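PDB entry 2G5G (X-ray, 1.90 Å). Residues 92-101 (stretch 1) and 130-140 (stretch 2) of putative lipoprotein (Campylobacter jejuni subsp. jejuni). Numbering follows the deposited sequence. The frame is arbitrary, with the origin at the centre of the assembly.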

# COMPACT_ATOMS: atom_id res chain seq x y z
N HIS A 92 24.48 -11.20 1.02
CA HIS A 92 24.75 -10.38 2.20
C HIS A 92 24.71 -11.20 3.48
O HIS A 92 25.57 -11.05 4.33
N LEU A 93 23.70 -12.07 3.62
CA LEU A 93 23.56 -12.93 4.79
C LEU A 93 24.67 -13.98 4.94
O LEU A 93 25.04 -14.34 6.05
N ASP A 94 25.15 -14.51 3.82
CA ASP A 94 26.26 -15.49 3.80
C ASP A 94 27.55 -14.83 4.37
O ASP A 94 28.30 -15.46 5.13
N LYS A 95 27.75 -13.56 4.02
CA LYS A 95 28.85 -12.74 4.58
C LYS A 95 28.75 -12.62 6.09
O LYS A 95 29.74 -12.81 6.78
N ALA A 96 27.55 -12.34 6.60
CA ALA A 96 27.32 -12.31 8.05
C ALA A 96 27.61 -13.66 8.70
O ALA A 96 28.19 -13.72 9.79
N PHE A 97 27.20 -14.74 8.04
CA PHE A 97 27.47 -16.09 8.51
C PHE A 97 28.99 -16.31 8.61
O PHE A 97 29.49 -16.86 9.60
N LYS A 98 29.69 -15.88 7.56
CA LYS A 98 31.15 -15.94 7.47
C LYS A 98 31.80 -15.11 8.59
O LYS A 98 32.68 -15.62 9.29
N ASN A 99 31.32 -13.88 8.78
CA ASN A 99 31.87 -12.94 9.77
C ASN A 99 31.23 -13.03 11.16
O ASN A 99 31.37 -12.10 11.97
N LYS A 100 30.55 -14.13 11.41
CA LYS A 100 29.87 -14.40 12.68
C LYS A 100 30.60 -13.88 13.93
O LYS A 100 30.02 -13.15 14.75
N LYS A 101 31.86 -14.26 14.07
CA LYS A 101 32.66 -13.97 15.27
C LYS A 101 33.08 -12.50 15.36
O LYS A 101 33.62 -12.06 16.37
N VAL A 130 19.90 -17.83 17.27
CA VAL A 130 20.09 -18.49 15.97
C VAL A 130 21.44 -18.11 15.36
O VAL A 130 22.28 -18.99 15.05
N PHE A 131 21.64 -16.80 15.21
CA PHE A 131 22.80 -16.25 14.55
C PHE A 131 24.13 -16.78 15.09
O PHE A 131 24.99 -17.11 14.28
N TYR A 132 24.25 -16.93 16.42
CA TYR A 132 25.51 -17.35 17.08
C TYR A 132 25.70 -18.84 17.29
O TYR A 132 26.74 -19.27 17.84
N SER A 133 24.72 -19.64 16.87
CA SER A 133 24.87 -21.09 16.92
C SER A 133 25.59 -21.48 15.63
O SER A 133 26.12 -20.65 14.93
N LYS A 134 25.55 -22.76 15.31
CA LYS A 134 26.10 -23.26 14.05
C LYS A 134 25.15 -23.10 12.85
O LYS A 134 25.51 -23.47 11.72
N SER A 135 23.96 -22.55 13.08
CA SER A 135 22.99 -22.36 12.01
C SER A 135 23.35 -21.21 11.09
O SER A 135 23.88 -20.20 11.53
N LYS A 136 23.02 -21.36 9.81
CA LYS A 136 23.01 -20.21 8.93
C LYS A 136 21.59 -19.63 8.81
O LYS A 136 20.59 -20.37 8.71
N ILE A 137 21.51 -18.30 8.81
CA ILE A 137 20.22 -17.64 8.54
C ILE A 137 19.97 -17.48 7.06
O ILE A 137 20.80 -16.92 6.31
N LEU A 138 18.80 -17.96 6.62
CA LEU A 138 18.40 -17.83 5.23
C LEU A 138 17.27 -16.79 5.08
O LEU A 138 16.37 -16.75 5.92
N GLY A 139 17.34 -15.98 4.03
CA GLY A 139 16.20 -15.13 3.62
C GLY A 139 15.19 -15.96 2.86
O GLY A 139 15.55 -16.64 1.90
N ALA A 140 13.93 -15.97 3.32
CA ALA A 140 12.93 -16.87 2.76
C ALA A 140 12.02 -16.16 1.79
O ALA A 140 11.43 -16.78 0.91

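What does Lys100 do at the turn of stretch 2? It has the largest contact area of any residue here, although its CA-to-CB bond points sideways; the chain, with chi1 and chi2 t and chi3 m, brings its end to the turn of stretch 2. There the ammonium group meets three backbone carbonyls: Lys100 NZ donates to Ser133 O at 2.6 Å and Ser135 O at 3.1 Å, and weakly to Phe131 O at 3.1 Å. The turn is braced from within, since Ser133 OG (chi1 p) donates to Val130 O at 2.6 Å and accepts from Ser135 N at 3.2 Å.

How does Lys136 hold the helix side? Its chain, t at chi1 and chi2 and p at chi3, lies over one face of the Phe97 ring, with Lys136 CB 3.6 Å from Phe97 CD1 and Lys136 CD 4.0 Å from the Phe97 ring centroid, a CH-pi contact. Its end then reaches Asp94 (chi1 m), where Lys136 NZ forms a salt bridge with Asp94 OD1 at 2.8 Å. Water 2 joins the same pair, donating to Asp94 OD2 at 2.9 Å and accepting from Lys136 NZ at 3.2 Å. Phe97, chi1 t, turns its ring edge to Ser135 O, 3.6 Å from Phe97 CE1.

What does the Phe131 ring pack against? The CA-to-CB bond of Phe131 (chi1 t) points sideways, but the ring end comes nearer to stretch 1, so this buried side chain packs against Ala96 and the aliphatic part of Lys100: Phe131 CE1 lies 3.8 Å from Ala96 CB, Phe131 CZ 3.2 Å from Ala96 O, and Phe131 CE2 4.0 Å from Lys100 CG.

How does the helix meet the strand? The CA-to-CB bond of Leu93 points toward stretch 2, and its side chain (chi1 m, chi2 t) sets Leu93 CD1 3.5 Å from Gly139 N. Alongside, water 1 donates to Leu93 O at 2.8 Å and Ile137 O at 2.9 Å, bridging the two backbones.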

# COMPACT_ATOMS: atom_id res chain seq x y z
CB HIS A 92 23.78 -9.18 2.26
CG HIS A 92 24.17 -8.15 3.27
ND1 HIS A 92 25.17 -7.22 3.06
CD2 HIS A 92 23.68 -7.89 4.51
CE1 HIS A 92 25.29 -6.45 4.12
NE2 HIS A 92 24.41 -6.84 5.03
CB LEU A 93 22.17 -13.62 4.77
CG LEU A 93 20.99 -12.65 4.80
CD1 LEU A 93 19.66 -13.40 4.49
CD2 LEU A 93 20.95 -11.87 6.14
CB ASP A 94 26.51 -16.00 2.38
CG ASP A 94 25.39 -16.90 1.86
OD1 ASP A 94 24.61 -17.45 2.67
OD2 ASP A 94 25.29 -17.07 0.62
CB LYS A 95 28.90 -11.36 3.94
CG LYS A 95 29.10 -11.44 2.43
CD LYS A 95 29.29 -10.07 1.77
CE LYS A 95 29.84 -10.24 0.37
NZ LYS A 95 29.49 -9.07 -0.49
CB ALA A 96 25.89 -11.85 8.35
CB PHE A 97 26.87 -17.14 7.55
CG PHE A 97 27.17 -18.56 7.94
CD1 PHE A 97 26.53 -19.14 9.03
CD2 PHE A 97 28.12 -19.31 7.24
CE1 PHE A 97 26.81 -20.45 9.41
CE2 PHE A 97 28.40 -20.62 7.62
CZ PHE A 97 27.75 -21.20 8.70
CB LYS A 98 31.59 -15.46 6.08
CG LYS A 98 33.07 -15.69 5.75
CD LYS A 98 33.31 -15.77 4.23
CE LYS A 98 32.60 -16.99 3.61
NZ LYS A 98 33.40 -17.62 2.51
CB ASN A 99 31.74 -11.48 9.31
CG ASN A 99 32.15 -11.27 7.89
OD1 ASN A 99 33.02 -11.95 7.37
ND2 ASN A 99 31.50 -10.33 7.24
CB LYS A 100 29.67 -15.91 12.79
CG LYS A 100 28.57 -16.31 13.71
CD LYS A 100 28.28 -17.79 13.59
CE LYS A 100 27.33 -18.10 12.43
NZ LYS A 100 26.60 -19.34 12.79
CB LYS A 101 33.89 -14.86 15.29
CG LYS A 101 33.60 -16.33 15.58
CD LYS A 101 34.71 -17.19 14.99
CE LYS A 101 35.00 -18.38 15.89
NZ LYS A 101 36.34 -18.99 15.60
CB VAL A 130 18.94 -18.20 14.99
CG1 VAL A 130 19.27 -18.70 13.58
CG2 VAL A 130 17.66 -18.88 15.50
CB PHE A 131 22.80 -14.73 14.52
CG PHE A 131 23.90 -14.16 13.69
CD1 PHE A 131 23.79 -14.12 12.29
CD2 PHE A 131 25.08 -13.70 14.29
CE1 PHE A 131 24.82 -13.62 11.50
CE2 PHE A 131 26.12 -13.20 13.51
CZ PHE A 131 25.99 -13.15 12.11
CB TYR A 132 25.72 -16.58 18.40
CG TYR A 132 25.89 -15.11 18.14
CD1 TYR A 132 24.87 -14.21 18.46
CD2 TYR A 132 27.03 -14.61 17.50
CE1 TYR A 132 24.99 -12.84 18.18
CE2 TYR A 132 27.17 -13.24 17.22
CZ TYR A 132 26.15 -12.36 17.58
OH TYR A 132 26.27 -11.01 17.32
CB SER A 133 23.49 -21.77 16.98
OG SER A 133 22.70 -21.40 15.84
CB LYS A 134 26.48 -24.71 14.25
CG LYS A 134 27.69 -24.87 15.18
CD LYS A 134 27.97 -26.31 15.43
CE LYS A 134 29.41 -26.44 15.89
NZ LYS A 134 29.95 -27.80 15.64
CB SER A 135 21.59 -22.07 12.58
OG SER A 135 21.11 -23.20 13.25
CB LYS A 136 23.56 -20.55 7.53
CG LYS A 136 23.71 -19.33 6.63
CD LYS A 136 24.69 -19.55 5.51
CE LYS A 136 23.98 -20.15 4.33
NZ LYS A 136 24.88 -20.18 3.14
CB ILE A 137 20.08 -16.27 9.30
CG1 ILE A 137 20.01 -16.54 10.81
CG2 ILE A 137 18.83 -15.51 8.83
CD1 ILE A 137 20.04 -15.33 11.72
CB LEU A 138 17.92 -19.19 4.67
CG LEU A 138 18.74 -20.45 4.98
CD1 LEU A 138 17.99 -21.73 4.49
CD2 LEU A 138 20.17 -20.36 4.37
CB ALA A 140 12.09 -17.55 3.91
O HOH W 1 22.80 -15.15 7.44
O HOH W 2 24.11 -19.70 0.06